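Local coordinates for diaminobutyrate-pyruvate transaminase and L-2,4-diaminobutyrate decarboxylase (Vibrio parahaemolyticus, PDB 2QMA), which probably uses pyridoxal 5'-phosphate to decarboxylate L-2,4-diaminobutyrate, this chain being the C-terminal decarboxylase domain of a protein that also carries an aminotransferase domain, at residues L107-E119 / D322-G334. Sequence-based numbering, arbitrary orientation.
Sequences LHTPPLMPAVAAE and DFHKLFYQTISCG
Thr109 lies against the loop that carries Lys325, its OG1 donating to Lys325 O at 2.7 Å. With OG1 anti to the backbone N (chi1 -152°), the hydroxyl also comes within 3.1 Å of Tyr328 CD1. Lys325 O takes a second bond from Tyr328 N, which arrives over the opposite face of the peptide plane and closes a type I turn. A water joins Thr109 N to His324 O. Next along, Leu112 N, at the N-cap of helix 113-125, gives an almost straight bond (172°) to Tyr328 O, 2.8 Å away; Leu112 CG packs on Tyr328 CB. Two helical turns on, Thr330 OG1 donates to Glu119 OE2 at 2.6 Å, on the anti side and 27° out of the carboxylate plane. That carboxylate also forms salt bridges with Lys379, Arg374 and Arg374 of the second subunit, so it is probably ionised. Leu107 CD1 touches Lys325 CE at 3.7 Å, slanting across an extended chain that bends at its end, where NZ forms a salt bridge with Asp322 OD2 (2.9 Å). Lys325, the predicted Schiff-base lysine of this decarboxylase domain, carries no cofactor here; the two bonds to its carbonyl suggest a fixed base for the side chain that would.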
loop_
_atom_site.group_PDB
_atom_site.type_symbol
_atom_site.label_atom_id
_atom_site.label_comp_id
_atom_site.label_asym_id
_atom_site.label_seq_id
_atom_site.Cartn_x
_atom_site.Cartn_y
_atom_site.Cartn_z
ATOM N N LEU A 107 -16.353 -2.488 -7.480
ATOM C CA LEU A 107 -15.219 -3.354 -7.794
ATOM C C LEU A 107 -14.500 -3.713 -6.504
ATOM O O LEU A 107 -13.350 -3.327 -6.275
ATOM C CB LEU A 107 -14.297 -2.675 -8.814
ATOM C CG LEU A 107 -14.916 -2.584 -10.216
ATOM C CD1 LEU A 107 -14.098 -1.654 -11.138
ATOM C CD2 LEU A 107 -15.056 -3.964 -10.898
ATOM N N HIS A 108 -15.216 -4.459 -5.674
ATOM C CA HIS A 108 -14.806 -4.821 -4.330
ATOM C C HIS A 108 -15.019 -6.335 -4.263
ATOM O O HIS A 108 -16.144 -6.803 -4.171
ATOM C CB HIS A 108 -15.670 -4.101 -3.304
ATOM C CG HIS A 108 -15.325 -4.427 -1.878
ATOM N ND1 HIS A 108 -16.237 -4.319 -0.850
ATOM C CD2 HIS A 108 -14.173 -4.871 -1.317
ATOM C CE1 HIS A 108 -15.655 -4.664 0.288
ATOM N NE2 HIS A 108 -14.402 -5.000 0.027
ATOM N N THR A 109 -13.908 -7.076 -4.321
ATOM C CA THR A 109 -13.904 -8.475 -4.698
ATOM C C THR A 109 -13.998 -9.447 -3.516
ATOM O O THR A 109 -13.370 -9.227 -2.446
ATOM C CB THR A 109 -12.655 -8.757 -5.637
ATOM O OG1 THR A 109 -12.932 -9.838 -6.526
ATOM C CG2 THR A 109 -11.362 -9.001 -4.863
ATOM N N PRO A 110 -14.799 -10.512 -3.678
ATOM C CA PRO A 110 -14.732 -11.571 -2.670
ATOM C C PRO A 110 -13.373 -12.300 -2.859
ATOM O O PRO A 110 -13.007 -12.677 -3.989
ATOM C CB PRO A 110 -15.953 -12.455 -2.993
ATOM C CG PRO A 110 -16.178 -12.276 -4.500
ATOM C CD PRO A 110 -15.753 -10.821 -4.769
ATOM N N PRO A 111 -12.593 -12.416 -1.774
ATOM C CA PRO A 111 -11.206 -12.915 -1.845
ATOM C C PRO A 111 -11.070 -14.415 -2.143
ATOM O O PRO A 111 -11.756 -15.242 -1.561
ATOM C CB PRO A 111 -10.625 -12.572 -0.462
ATOM C CG PRO A 111 -11.816 -12.518 0.426
ATOM C CD PRO A 111 -12.980 -12.026 -0.409
ATOM N N LEU A 112 -10.182 -14.719 -3.080
ATOM C CA LEU A 112 -9.849 -16.060 -3.423
ATOM C C LEU A 112 -9.097 -16.700 -2.272
ATOM O O LEU A 112 -8.223 -16.103 -1.659
ATOM C CB LEU A 112 -8.976 -16.089 -4.677
ATOM C CG LEU A 112 -9.579 -16.555 -6.026
ATOM C CD1 LEU A 112 -8.441 -16.903 -6.981
ATOM C CD2 LEU A 112 -10.619 -17.695 -5.943
HETATM N N MSE A 113 -9.410 -17.945 -2.018
HETATM C CA MSE A 113 -8.768 -18.683 -0.935
HETATM C C MSE A 113 -7.240 -18.649 -0.977
HETATM O O MSE A 113 -6.609 -18.465 0.068
HETATM C CB MSE A 113 -9.263 -20.127 -0.911
HETATM C CG MSE A 113 -8.998 -20.814 0.422
HETATM SE SE MSE A 113 -10.174 -20.091 1.765
HETATM C CE MSE A 113 -11.836 -20.975 1.163
ATOM N N PRO A 114 -6.633 -18.869 -2.160
ATOM C CA PRO A 114 -5.181 -18.774 -2.262
ATOM C C PRO A 114 -4.583 -17.418 -1.889
ATOM O O PRO A 114 -3.485 -17.387 -1.336
ATOM C CB PRO A 114 -4.895 -19.105 -3.740
ATOM C CG PRO A 114 -6.175 -19.025 -4.431
ATOM C CD PRO A 114 -7.224 -19.357 -3.430
ATOM N N ALA A 115 -5.297 -16.334 -2.189
ATOM C CA ALA A 115 -4.891 -15.001 -1.692
ATOM C C ALA A 115 -4.999 -14.899 -0.161
ATOM O O ALA A 115 -4.094 -14.379 0.474
ATOM C CB ALA A 115 -5.663 -13.927 -2.364
ATOM N N VAL A 116 -6.075 -15.423 0.431
ATOM C CA VAL A 116 -6.211 -15.401 1.897
ATOM C C VAL A 116 -5.097 -16.235 2.594
ATOM O O VAL A 116 -4.496 -15.781 3.565
ATOM C CB VAL A 116 -7.647 -15.779 2.330
ATOM C CG1 VAL A 116 -7.808 -15.786 3.887
ATOM C CG2 VAL A 116 -8.640 -14.832 1.717
ATOM N N ALA A 117 -4.807 -17.433 2.093
ATOM C CA ALA A 117 -3.718 -18.260 2.648
ATOM C C ALA A 117 -2.417 -17.484 2.492
ATOM O O ALA A 117 -1.635 -17.420 3.430
ATOM C CB ALA A 117 -3.611 -19.601 1.927
ATOM N N ALA A 118 -2.183 -16.902 1.308
ATOM C CA ALA A 118 -0.956 -16.124 1.056
ATOM C C ALA A 118 -0.763 -15.003 2.097
ATOM O O ALA A 118 0.358 -14.768 2.562
ATOM C CB ALA A 118 -0.943 -15.555 -0.391
ATOM N N GLU A 119 -1.844 -14.326 2.486
ATOM C CA GLU A 119 -1.720 -13.237 3.447
ATOM C C GLU A 119 -1.175 -13.721 4.774
ATOM O O GLU A 119 -0.449 -12.987 5.433
ATOM C CB GLU A 119 -3.075 -12.578 3.724
ATOM C CG GLU A 119 -3.616 -11.779 2.534
ATOM C CD GLU A 119 -2.997 -10.396 2.383
ATOM O OE1 GLU A 119 -1.871 -10.199 2.860
ATOM O OE2 GLU A 119 -3.624 -9.517 1.758
ATOM N N ASP A 322 -5.115 -4.423 -11.797
ATOM C CA ASP A 322 -5.540 -4.544 -10.400
ATOM C C ASP A 322 -5.993 -5.942 -10.097
ATOM O O ASP A 322 -7.084 -6.313 -10.514
ATOM C CB ASP A 322 -6.698 -3.601 -10.098
ATOM C CG ASP A 322 -6.309 -2.508 -9.170
ATOM O OD1 ASP A 322 -5.102 -2.461 -8.835
ATOM O OD2 ASP A 322 -7.187 -1.686 -8.794
ATOM N N PHE A 323 -5.163 -6.711 -9.389
ATOM C CA PHE A 323 -5.509 -8.080 -9.032
ATOM C C PHE A 323 -6.594 -8.154 -7.958
ATOM O O PHE A 323 -7.296 -9.160 -7.857
ATOM C CB PHE A 323 -4.276 -8.830 -8.564
ATOM C CG PHE A 323 -3.165 -8.842 -9.570
ATOM C CD1 PHE A 323 -3.249 -9.650 -10.691
ATOM C CD2 PHE A 323 -2.050 -8.019 -9.395
ATOM C CE1 PHE A 323 -2.236 -9.653 -11.635
ATOM C CE2 PHE A 323 -1.033 -7.995 -10.316
ATOM C CZ PHE A 323 -1.107 -8.819 -11.443
ATOM N N HIS A 324 -6.729 -7.091 -7.165
ATOM C CA HIS A 324 -7.719 -7.089 -6.130
ATOM C C HIS A 324 -9.067 -6.664 -6.646
ATOM O O HIS A 324 -9.960 -6.377 -5.870
ATOM C CB HIS A 324 -7.284 -6.291 -4.878
ATOM C CG HIS A 324 -6.915 -4.869 -5.148
ATOM N ND1 HIS A 324 -7.818 -3.928 -5.605
ATOM C CD2 HIS A 324 -5.753 -4.208 -4.953
ATOM C CE1 HIS A 324 -7.222 -2.753 -5.697
ATOM N NE2 HIS A 324 -5.965 -2.898 -5.318
ATOM N N LYS A 325 -9.210 -6.608 -7.965
ATOM C CA LYS A 325 -10.526 -6.508 -8.561
ATOM C C LYS A 325 -10.918 -7.905 -9.119
ATOM O O LYS A 325 -11.222 -8.840 -8.344
ATOM C CB LYS A 325 -10.604 -5.355 -9.592
ATOM C CG LYS A 325 -10.597 -3.957 -8.937
ATOM C CD LYS A 325 -10.466 -2.842 -9.961
ATOM C CE LYS A 325 -10.843 -1.482 -9.419
ATOM N NZ LYS A 325 -9.906 -0.799 -8.490
ATOM N N LEU A 326 -10.881 -8.072 -10.434
ATOM C CA LEU A 326 -11.448 -9.264 -11.032
ATOM C C LEU A 326 -10.542 -10.495 -10.920
ATOM O O LEU A 326 -10.967 -11.617 -11.213
ATOM C CB LEU A 326 -11.767 -8.948 -12.494
ATOM C CG LEU A 326 -12.843 -9.633 -13.317
ATOM C CD1 LEU A 326 -14.173 -9.872 -12.599
ATOM C CD2 LEU A 326 -12.987 -8.861 -14.670
ATOM N N PHE A 327 -9.301 -10.312 -10.472
ATOM C CA PHE A 327 -8.442 -11.485 -10.159
ATOM C C PHE A 327 -8.671 -12.055 -8.739
ATOM O O PHE A 327 -8.028 -13.040 -8.337
ATOM C CB PHE A 327 -6.968 -11.139 -10.270
ATOM C CG PHE A 327 -6.448 -10.912 -11.691
ATOM C CD1 PHE A 327 -5.729 -11.913 -12.365
ATOM C CD2 PHE A 327 -6.574 -9.653 -12.297
ATOM C CE1 PHE A 327 -5.180 -11.675 -13.649
ATOM C CE2 PHE A 327 -6.057 -9.412 -13.554
ATOM C CZ PHE A 327 -5.340 -10.420 -14.234
ATOM N N TYR A 328 -9.568 -11.423 -7.987
ATOM C CA TYR A 328 -9.989 -11.894 -6.647
ATOM C C TYR A 328 -8.937 -11.913 -5.534
ATOM O O TYR A 328 -9.137 -12.556 -4.497
ATOM C CB TYR A 328 -10.568 -13.301 -6.778
ATOM C CG TYR A 328 -11.644 -13.398 -7.829
ATOM C CD1 TYR A 328 -12.877 -12.750 -7.655
ATOM C CD2 TYR A 328 -11.472 -14.218 -8.950
ATOM C CE1 TYR A 328 -13.904 -12.874 -8.599
ATOM C CE2 TYR A 328 -12.524 -14.362 -9.915
ATOM C CZ TYR A 328 -13.719 -13.665 -9.721
ATOM O OH TYR A 328 -14.732 -13.774 -10.642
ATOM N N GLN A 329 -7.820 -11.215 -5.744
ATOM C CA GLN A 329 -6.800 -11.116 -4.713
ATOM C C GLN A 329 -7.254 -10.150 -3.606
ATOM O O GLN A 329 -7.997 -9.208 -3.879
ATOM C CB GLN A 329 -5.447 -10.663 -5.336
ATOM C CG GLN A 329 -5.026 -11.586 -6.510
ATOM C CD GLN A 329 -5.010 -13.076 -6.115
ATOM O OE1 GLN A 329 -4.098 -13.533 -5.426
ATOM N NE2 GLN A 329 -6.037 -13.820 -6.527
ATOM N N THR A 330 -6.778 -10.356 -2.379
ATOM C CA THR A 330 -7.031 -9.402 -1.309
ATOM C C THR A 330 -6.343 -8.026 -1.560
ATOM O O THR A 330 -5.230 -7.938 -2.132
ATOM C CB THR A 330 -6.568 -9.935 0.058
ATOM O OG1 THR A 330 -5.231 -10.390 -0.060
ATOM C CG2 THR A 330 -7.456 -11.121 0.579
ATOM N N ILE A 331 -7.002 -6.955 -1.138
ATOM C CA ILE A 331 -6.345 -5.629 -1.154
ATOM C C ILE A 331 -5.099 -5.627 -0.263
ATOM O O ILE A 331 -5.168 -6.181 0.819
ATOM C CB ILE A 331 -7.333 -4.534 -0.697
ATOM C CG1 ILE A 331 -8.537 -4.478 -1.654
ATOM C CG2 ILE A 331 -6.630 -3.156 -0.547
ATOM C CD1 ILE A 331 -9.821 -4.066 -0.921
ATOM N N SER A 332 -3.940 -5.064 -0.670
ATOM C CA SER A 332 -3.608 -4.520 -2.002
ATOM C C SER A 332 -2.954 -5.563 -2.880
ATOM O O SER A 332 -2.248 -6.478 -2.397
ATOM C CB SER A 332 -2.589 -3.384 -1.837
ATOM O OG SER A 332 -1.592 -3.781 -0.873
ATOM N N CYS A 333 -3.153 -5.433 -4.187
ATOM C CA CYS A 333 -2.465 -6.324 -5.110
ATOM C C CYS A 333 -2.686 -5.680 -6.471
ATOM O O CYS A 333 -3.745 -5.860 -7.070
ATOM C CB CYS A 333 -3.046 -7.736 -5.043
ATOM S SG CYS A 333 -2.006 -9.028 -5.781
ATOM N N GLY A 334 -1.716 -4.896 -6.925
ATOM C CA GLY A 334 -1.791 -4.328 -8.290
ATOM C C GLY A 334 -0.392 -4.265 -8.880
ATOM O O GLY A 334 0.579 -4.480 -8.175
HETATM O O HOH W 1 -11.305 -5.618 -3.552
#